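Local coordinates for acetyl-CoA hydrolase/transferase family protein (Porphyromonas gingivalis, PDB 2NVV) that probably transfers coenzyme A between acetyl-CoA and an acid, or hydrolyses acetyl-CoA, through a glutamyl-CoA thioester intermediate, and binds zinc, at residues V21-F26 / V122-V127; P254-V259 / Y282-Q287; I348-A353 / V388-T393. One frame throughout, in Å; residues are numbered along the deposited sequence.

Contact 1: residues V21-F26 / V122-V127; sequences VGFSGF and VAIIEV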
loop_
_atom_site.group_PDB
_atom_site.type_symbol
_atom_site.label_atom_id
_atom_site.label_comp_id
_atom_site.label_asym_id
_atom_site.label_seq_id
_atom_site.Cartn_x
_atom_site.Cartn_y
_atom_site.Cartn_z
ATOM N N VAL A 21 23.778 12.110 8.604
ATOM C CA VAL A 21 23.522 11.930 10.023
ATOM C C VAL A 21 22.136 11.375 10.313
ATOM O O VAL A 21 21.135 11.811 9.737
ATOM C CB VAL A 21 23.696 13.267 10.791
ATOM C CG1 VAL A 21 23.678 13.010 12.278
ATOM C CG2 VAL A 21 25.003 13.939 10.384
ATOM N N GLY A 22 22.095 10.395 11.209
ATOM C CA GLY A 22 20.834 9.800 11.607
ATOM C C GLY A 22 20.575 10.248 13.027
ATOM O O GLY A 22 21.487 10.247 13.851
ATOM N N PHE A 23 19.342 10.650 13.315
ATOM C CA PHE A 23 18.986 11.104 14.652
ATOM C C PHE A 23 17.992 10.155 15.317
ATOM O O PHE A 23 17.156 9.553 14.659
ATOM C CB PHE A 23 18.397 12.513 14.577
ATOM C CG PHE A 23 19.219 13.472 13.753
ATOM C CD1 PHE A 23 19.107 13.490 12.364
ATOM C CD2 PHE A 23 20.090 14.370 14.359
ATOM C CE1 PHE A 23 19.847 14.390 11.592
ATOM C CE2 PHE A 23 20.828 15.268 13.595
ATOM C CZ PHE A 23 20.704 15.276 12.209
ATOM N N SER A 24 18.088 10.026 16.629
ATOM C CA SER A 24 17.197 9.151 17.388
ATOM C C SER A 24 15.839 9.807 17.615
ATOM O O SER A 24 15.624 10.968 17.251
ATOM C CB SER A 24 17.816 8.824 18.747
ATOM O OG SER A 24 17.884 9.988 19.562
ATOM N N GLY A 25 14.919 9.055 18.211
ATOM C CA GLY A 25 13.598 9.593 18.497
ATOM C C GLY A 25 12.541 9.481 17.417
ATOM O O GLY A 25 12.811 9.071 16.297
ATOM N N PHE A 26 11.317 9.839 17.786
ATOM C CA PHE A 26 10.179 9.826 16.875
ATOM C C PHE A 26 9.342 11.000 17.359
ATOM O O PHE A 26 8.786 10.950 18.451
ATOM C CB PHE A 26 9.408 8.523 17.019
ATOM C CG PHE A 26 8.431 8.275 15.911
ATOM C CD1 PHE A 26 8.877 7.914 14.647
ATOM C CD2 PHE A 26 7.068 8.387 16.141
ATOM C CE1 PHE A 26 7.970 7.661 13.623
ATOM C CE2 PHE A 26 6.148 8.142 15.138
ATOM C CZ PHE A 26 6.591 7.775 13.872
ATOM N N VAL A 122 27.365 9.418 11.120
ATOM C CA VAL A 122 27.244 9.555 12.556
ATOM C C VAL A 122 25.778 9.491 12.978
ATOM O O VAL A 122 24.863 9.769 12.187
ATOM C CB VAL A 122 27.932 10.878 13.051
ATOM C CG1 VAL A 122 28.073 11.858 11.896
ATOM C CG2 VAL A 122 27.151 11.511 14.173
ATOM N N ALA A 123 25.571 9.073 14.226
ATOM C CA ALA A 123 24.247 8.972 14.808
ATOM C C ALA A 123 24.240 9.827 16.066
ATOM O O ALA A 123 25.095 9.652 16.941
ATOM C CB ALA A 123 23.941 7.525 15.156
ATOM N N ILE A 124 23.309 10.777 16.141
ATOM C CA ILE A 124 23.185 11.614 17.331
ATOM C C ILE A 124 21.961 11.055 18.050
ATOM O O ILE A 124 20.885 10.990 17.463
ATOM C CB ILE A 124 22.898 13.091 17.001
ATOM C CG1 ILE A 124 23.718 13.559 15.794
ATOM C CG2 ILE A 124 23.201 13.944 18.221
ATOM C CD1 ILE A 124 25.185 13.658 16.017
ATOM N N ILE A 125 22.113 10.640 19.305
ATOM C CA ILE A 125 20.980 10.083 20.030
ATOM C C ILE A 125 20.783 10.659 21.431
ATOM O O ILE A 125 21.739 11.065 22.083
ATOM C CB ILE A 125 21.109 8.547 20.150
ATOM C CG1 ILE A 125 22.360 8.184 20.948
ATOM C CG2 ILE A 125 21.193 7.925 18.771
ATOM C CD1 ILE A 125 22.537 6.692 21.198
ATOM N N GLU A 126 19.533 10.725 21.878
ATOM C CA GLU A 126 19.246 11.193 23.231
ATOM C C GLU A 126 19.040 9.935 24.077
ATOM O O GLU A 126 18.326 9.019 23.681
ATOM C CB GLU A 126 17.995 12.061 23.289
ATOM C CG GLU A 126 17.736 12.547 24.698
ATOM C CD GLU A 126 16.499 13.386 24.825
ATOM O OE1 GLU A 126 16.647 14.605 25.043
ATOM O OE2 GLU A 126 15.385 12.820 24.707
ATOM N N VAL A 127 19.649 9.897 25.252
ATOM C CA VAL A 127 19.579 8.713 26.085
ATOM C C VAL A 127 19.187 8.960 27.542
ATOM O O VAL A 127 19.338 10.073 28.072
ATOM C CB VAL A 127 20.948 7.988 26.014
ATOM C CG1 VAL A 127 20.996 6.837 26.953
ATOM C CG2 VAL A 127 21.189 7.493 24.592
#

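Contact 2: residues P254-V259 / Y282-Q287; sequences PLQSGV and YTEVIQ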
loop_
_atom_site.group_PDB
_atom_site.type_symbol
_atom_site.label_atom_id
_atom_site.label_comp_id
_atom_site.label_asym_id
_atom_site.label_seq_id
_atom_site.Cartn_x
_atom_site.Cartn_y
_atom_site.Cartn_z
ATOM N N PRO A 254 -7.172 -3.790 18.019
ATOM C CA PRO A 254 -6.196 -2.745 18.346
ATOM C C PRO A 254 -6.499 -1.509 17.524
ATOM O O PRO A 254 -6.992 -1.626 16.396
ATOM C CB PRO A 254 -4.865 -3.371 17.941
ATOM C CG PRO A 254 -5.102 -4.819 18.104
ATOM C CD PRO A 254 -6.486 -4.996 17.526
ATOM N N LEU A 255 -6.210 -0.333 18.080
ATOM C CA LEU A 255 -6.453 0.914 17.359
ATOM C C LEU A 255 -5.202 1.710 17.054
ATOM O O LEU A 255 -4.175 1.554 17.699
ATOM C CB LEU A 255 -7.404 1.827 18.128
ATOM C CG LEU A 255 -8.852 1.413 18.379
ATOM C CD1 LEU A 255 -9.514 2.523 19.167
ATOM C CD2 LEU A 255 -9.602 1.184 17.081
ATOM N N GLN A 256 -5.313 2.560 16.043
ATOM C CA GLN A 256 -4.238 3.439 15.636
ATOM C C GLN A 256 -4.903 4.730 15.205
ATOM O O GLN A 256 -5.904 4.712 14.470
ATOM C CB GLN A 256 -3.440 2.838 14.484
ATOM C CG GLN A 256 -2.323 3.731 13.963
ATOM C CD GLN A 256 -2.803 4.753 12.955
ATOM O OE1 GLN A 256 -3.577 4.436 12.050
ATOM N NE2 GLN A 256 -2.337 5.984 13.098
ATOM N N SER A 257 -4.379 5.850 15.697
ATOM C CA SER A 257 -4.931 7.147 15.341
ATOM C C SER A 257 -3.776 8.110 15.171
ATOM O O SER A 257 -2.673 7.859 15.676
ATOM C CB SER A 257 -5.857 7.658 16.444
ATOM O OG SER A 257 -5.114 8.226 17.518
ATOM N N GLY A 258 -4.016 9.200 14.447
ATOM C CA GLY A 258 -2.971 10.182 14.269
ATOM C C GLY A 258 -2.917 11.094 15.479
ATOM O O GLY A 258 -3.439 10.774 16.543
ATOM N N VAL A 259 -2.272 12.238 15.315
ATOM C CA VAL A 259 -2.165 13.216 16.382
ATOM C C VAL A 259 -3.017 14.420 15.979
ATOM O O VAL A 259 -3.150 14.713 14.795
ATOM C CB VAL A 259 -0.700 13.653 16.575
ATOM C CG1 VAL A 259 -0.617 14.816 17.574
ATOM C CG2 VAL A 259 0.113 12.473 17.071
ATOM N N TYR A 282 -2.194 0.290 19.156
ATOM C CA TYR A 282 -1.041 -0.209 18.434
ATOM C C TYR A 282 -0.847 0.922 17.434
ATOM O O TYR A 282 -1.063 0.759 16.234
ATOM C CB TYR A 282 -1.321 -1.531 17.711
ATOM C CG TYR A 282 -0.025 -2.212 17.306
ATOM C CD1 TYR A 282 0.746 -2.892 18.247
ATOM C CD2 TYR A 282 0.484 -2.085 16.016
ATOM C CE1 TYR A 282 1.984 -3.417 17.920
ATOM C CE2 TYR A 282 1.721 -2.601 15.682
ATOM C CZ TYR A 282 2.472 -3.266 16.637
ATOM O OH TYR A 282 3.717 -3.764 16.310
ATOM N N THR A 283 -0.488 2.093 17.968
ATOM C CA THR A 283 -0.282 3.314 17.174
ATOM C C THR A 283 1.172 3.661 16.880
ATOM O O THR A 283 2.086 2.854 17.052
ATOM C CB THR A 283 -0.869 4.564 17.875
ATOM O OG1 THR A 283 -0.630 4.474 19.283
ATOM C CG2 THR A 283 -2.328 4.704 17.617
ATOM N N GLU A 284 1.349 4.887 16.409
ATOM C CA GLU A 284 2.650 5.435 16.109
ATOM C C GLU A 284 3.062 6.228 17.322
ATOM O O GLU A 284 4.074 5.918 17.956
ATOM C CB GLU A 284 2.586 6.374 14.916
ATOM C CG GLU A 284 2.689 5.698 13.575
ATOM C CD GLU A 284 2.442 6.664 12.441
ATOM O OE1 GLU A 284 1.277 7.066 12.239
ATOM O OE2 GLU A 284 3.409 7.031 11.761
ATOM N N VAL A 285 2.282 7.258 17.644
ATOM C CA VAL A 285 2.595 8.100 18.798
ATOM C C VAL A 285 1.493 8.119 19.868
ATOM O O VAL A 285 0.309 8.313 19.582
ATOM C CB VAL A 285 2.975 9.570 18.355
ATOM C CG1 VAL A 285 2.978 9.684 16.840
ATOM C CG2 VAL A 285 2.039 10.583 18.968
ATOM N N ILE A 286 1.909 7.889 21.107
ATOM C CA ILE A 286 1.007 7.869 22.237
ATOM C C ILE A 286 0.928 9.291 22.772
ATOM O O ILE A 286 1.945 9.861 23.170
ATOM C CB ILE A 286 1.541 6.903 23.312
ATOM C CG1 ILE A 286 1.746 5.520 22.679
ATOM C CG2 ILE A 286 0.585 6.811 24.468
ATOM C CD1 ILE A 286 2.561 4.568 23.515
ATOM N N GLN A 287 -0.273 9.869 22.761
ATOM C CA GLN A 287 -0.460 11.234 23.231
ATOM C C GLN A 287 -1.142 11.308 24.591
ATOM O O GLN A 287 -1.497 10.285 25.183
ATOM C CB GLN A 287 -1.270 12.032 22.208
ATOM C CG GLN A 287 -2.693 11.528 22.021
ATOM C CD GLN A 287 -2.832 10.541 20.873
ATOM O OE1 GLN A 287 -3.192 10.922 19.756
ATOM N NE2 GLN A 287 -2.543 9.274 21.138
#

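Contact 3: residues I348-A353 / V388-T393; sequences ITINTA and VSIFTT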
loop_
_atom_site.group_PDB
_atom_site.type_symbol
_atom_site.label_atom_id
_atom_site.label_comp_id
_atom_site.label_asym_id
_atom_site.label_seq_id
_atom_site.Cartn_x
_atom_site.Cartn_y
_atom_site.Cartn_z
ATOM N N ILE A 348 -7.320 -1.444 13.667
ATOM C CA ILE A 348 -8.276 -0.537 13.055
ATOM C C ILE A 348 -7.560 0.805 13.018
ATOM O O ILE A 348 -7.124 1.303 14.052
ATOM C CB ILE A 348 -9.577 -0.446 13.891
ATOM C CG1 ILE A 348 -10.317 -1.782 13.812
ATOM C CG2 ILE A 348 -10.459 0.712 13.387
ATOM C CD1 ILE A 348 -11.489 -1.892 14.721
ATOM N N THR A 349 -7.433 1.380 11.824
ATOM C CA THR A 349 -6.716 2.638 11.655
ATOM C C THR A 349 -7.616 3.831 11.372
ATOM O O THR A 349 -8.549 3.740 10.576
ATOM C CB THR A 349 -5.658 2.524 10.524
ATOM O OG1 THR A 349 -6.306 2.300 9.277
ATOM C CG2 THR A 349 -4.716 1.366 10.783
ATOM N N ILE A 350 -7.310 4.950 12.031
ATOM C CA ILE A 350 -8.058 6.191 11.886
ATOM C C ILE A 350 -7.058 7.322 11.652
ATOM O O ILE A 350 -6.279 7.668 12.539
ATOM C CB ILE A 350 -8.869 6.488 13.161
ATOM C CG1 ILE A 350 -9.550 5.206 13.645
ATOM C CG2 ILE A 350 -9.919 7.553 12.875
ATOM C CD1 ILE A 350 -9.854 5.211 15.118
ATOM N N ASN A 351 -7.095 7.900 10.455
ATOM C CA ASN A 351 -6.179 8.957 10.080
ATOM C C ASN A 351 -6.909 10.146 9.490
ATOM O O ASN A 351 -8.072 10.035 9.120
ATOM C CB ASN A 351 -5.179 8.398 9.077
ATOM C CG ASN A 351 -4.187 7.450 9.722
ATOM O OD1 ASN A 351 -3.196 7.881 10.302
ATOM N ND2 ASN A 351 -4.456 6.153 9.640
ATOM N N THR A 352 -6.215 11.280 9.400
ATOM C CA THR A 352 -6.802 12.500 8.863
ATOM C C THR A 352 -6.566 12.680 7.368
ATOM O O THR A 352 -5.686 12.046 6.771
ATOM C CB THR A 352 -6.241 13.740 9.558
ATOM O OG1 THR A 352 -4.947 14.029 9.034
ATOM C CG2 THR A 352 -6.128 13.514 11.047
ATOM N N ALA A 353 -7.352 13.560 6.758
ATOM C CA ALA A 353 -7.206 13.826 5.338
ATOM C C ALA A 353 -7.160 15.325 5.114
ATOM O O ALA A 353 -7.969 16.037 5.694
ATOM C CB ALA A 353 -8.369 13.223 4.583
ATOM N N VAL A 388 -9.956 -2.276 8.947
ATOM C CA VAL A 388 -10.861 -1.338 8.288
ATOM C C VAL A 388 -10.147 -0.003 8.394
ATOM O O VAL A 388 -9.768 0.404 9.491
ATOM C CB VAL A 388 -12.227 -1.184 9.010
ATOM C CG1 VAL A 388 -13.228 -0.520 8.065
ATOM C CG2 VAL A 388 -12.747 -2.514 9.467
ATOM N N SER A 389 -9.945 0.684 7.274
ATOM C CA SER A 389 -9.257 1.970 7.326
ATOM C C SER A 389 -10.263 3.106 7.323
ATOM O O SER A 389 -11.187 3.125 6.515
ATOM C CB SER A 389 -8.302 2.128 6.147
ATOM O OG SER A 389 -9.027 2.232 4.939
ATOM N N ILE A 390 -10.068 4.051 8.233
ATOM C CA ILE A 390 -10.958 5.192 8.358
ATOM C C ILE A 390 -10.216 6.513 8.191
ATOM O O ILE A 390 -9.091 6.683 8.660
ATOM C CB ILE A 390 -11.640 5.206 9.742
ATOM C CG1 ILE A 390 -12.376 3.889 9.975
ATOM C CG2 ILE A 390 -12.589 6.395 9.843
ATOM C CD1 ILE A 390 -12.858 3.707 11.399
ATOM N N PHE A 391 -10.855 7.447 7.511
ATOM C CA PHE A 391 -10.274 8.758 7.317
ATOM C C PHE A 391 -11.275 9.803 7.790
ATOM O O PHE A 391 -12.455 9.776 7.422
ATOM C CB PHE A 391 -9.909 8.961 5.852
ATOM C CG PHE A 391 -8.563 8.411 5.498
ATOM C CD1 PHE A 391 -7.402 9.128 5.809
ATOM C CD2 PHE A 391 -8.441 7.167 4.883
ATOM C CE1 PHE A 391 -6.133 8.615 5.510
ATOM C CE2 PHE A 391 -7.179 6.641 4.581
ATOM C CZ PHE A 391 -6.020 7.371 4.896
ATOM N N THR A 392 -10.797 10.700 8.643
ATOM C CA THR A 392 -11.620 11.764 9.195
ATOM C C THR A 392 -11.162 13.111 8.679
ATOM O O THR A 392 -10.017 13.273 8.282
ATOM C CB THR A 392 -11.515 11.801 10.705
ATOM O OG1 THR A 392 -10.139 11.930 11.050
ATOM C CG2 THR A 392 -12.080 10.537 11.320
ATOM N N THR A 393 -12.070 14.079 8.703
ATOM C CA THR A 393 -11.763 15.429 8.245
ATOM C C THR A 393 -12.978 16.349 8.313
ATOM O O THR A 393 -14.093 15.963 7.929
ATOM C CB THR A 393 -11.295 15.459 6.774
ATOM O OG1 THR A 393 -11.126 16.816 6.359
ATOM C CG2 THR A 393 -12.337 14.814 5.857
#

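Contact 1: residues V21-F26 / V122-V127
V21-F23 runs parallel to V122-V127, the strand axes 4.8 Å apart at closest and inclined by 20°, with V21 level with V122, G22 with A123 and F23 with I124. The peptide groups of G22 carry the ladder: G22 N donates to V122 O at 3.0 Å, and G22 O accepts I124 N. S24 N, just past the end of its strand, continues the pattern to I124 O, and its side chain then takes over from the backbone. With OG lying between the backbone N and the carbonyl carbon (chi1 67°), the hydroxyl faces the partner strand and receives E126 N at 2.9 Å, while S24 CB rests on I125 CG2 at 3.5 Å. S24 OG also bonds to G30 O and so links strand 122-127 to the loop at G30.

V21, F23, V122 and I124 share one face of the sheet. There V21 CG1 meets I124 CG1 at 3.6 Å and also covers one face of the F23 ring near its rim. I124 lies alongside F23, its CG1 4.0 Å from F23 CD2. The E126 side chain turns to K33 in a salt bridge and to T139 and N160 in hydrogen bonds, which would stabilise a buried carboxylate.

The pair marks the switch point of the parallel N-terminal sheet: strands 55-58, 77-81 and 99-100 run out one way from 20-23, then the chain returns to 122-127 and continues the other way. Strand 55-58 bonds to V21 and F23, strand 154-160 to A123, and helix 145-151 packs against S24 and I125.

Contact 2: residues P254-V259 / Y282-Q287
The predicted CoA site and the predicted catalytic glutamate lie close together here, where the end of strand 255-257, leading into G258 and V259, passes over the turn that holds E284. A single backbone bond joins the segments, a nearly straight one (176°) from Y282 N to L255 O at 2.8 Å. Beside it P254 CB touches Y282 CB at 4.0 Å, and the tyrosine ring leads away so that its hydroxyl reaches Y335 O.

Q256 spans the next step. The backbone sets its CB 3.6 Å from Y282 O. With CG anti to the backbone N (chi1 178°), Q256 CG comes to 3.8 Å from T283 CA, and the bend at chi2 then directs the amide toward E284. Q256 NE2 lies 3.9 Å from E284 OE1, the amide and carboxylate planes 65° apart, too far for a bond; Q256 OE1 accepts N351 ND2, and E284 OE2 takes N337 ND2. G258 begins a GxGxxA pattern that runs into helix 261-272, a strand-turn-helix consistent with the predicted role of G258 and V259 in holding CoA.

Across the turn, V259 and V285 pack against each other, crossing at about a right angle. Q287, at the N-cap position of helix 288-295, brings its amide beside G258, though the orientation of that amide is doubtful; S257 OG donates to G258 O at 3.2 Å on a lone pair.

Contact 3: residues I348-A353 / V388-T393
Two parallel neighbours in the mixed sheet of the C-terminal domain, strands 348-352 and 389-392, pair here in full register from T349 with S389 to T352 with T392. Their axes approach to 4.6 Å and diverge by 26°. The firm rungs are I390 N to T349 O at 2.8 Å, N351 N to I390 O, and T392 N to N351 O; at the two ends the bonds of T349 N to V388 O and A353 N to T392 O are weak.

N351 O is held by the backbone of T392 and, weakly, by its hydroxyl: with OG1 between the backbone N and the carbonyl carbon (chi1 56°), T392 OG1 lies 3.4 Å from N351 O. On the face of I350 and I390, T392 CG2 meets I350 CG2 obliquely at 4.0 Å, and helix 226-245 covers I390 and T392. On the opposite face F391 leans across to the first strand. Its CE1 lies 3.7 Å from N351 CB, and T352 O sits at the edge of the ring, near its plane, 3.5 Å from F391 CD1. T383 of helix 379-385 packs on both N351 and F391, and the F391 ring also meets that of H414.

The side chain of N351, whose polar partner is Q256, comes within about 5 Å of that of the predicted catalytic E284 at their nearest atoms. T392 in turn lies beside V262 of the predicted CoA site. Parallel strands with helices on both faces and the predicted CoA site close to their C-terminal ends are consistent with a Rossmann-like alpha/beta domain, as the family's clan suggests.

Overall arrangement
Along the chain the three contacts follow in series. Contact 1 lies in the N-terminal sheet, its centre about 30 Å from that of contact 3, and the two fall on opposite sides of the chain's centre. Contact 2 sits between them, its centre about 22 Å from that of contact 1 and 11 Å from that of contact 3. It shares a sheet with contact 3, since strand 255-257 borders strand 348-352, with P254 O and Q256 O probably accepting I348 N and I350 N. F26 of the N-terminal half packs on V285 and the predicted catalytic E284, and the C-terminal sheet lies close to E284, consistent with an active site between the halves.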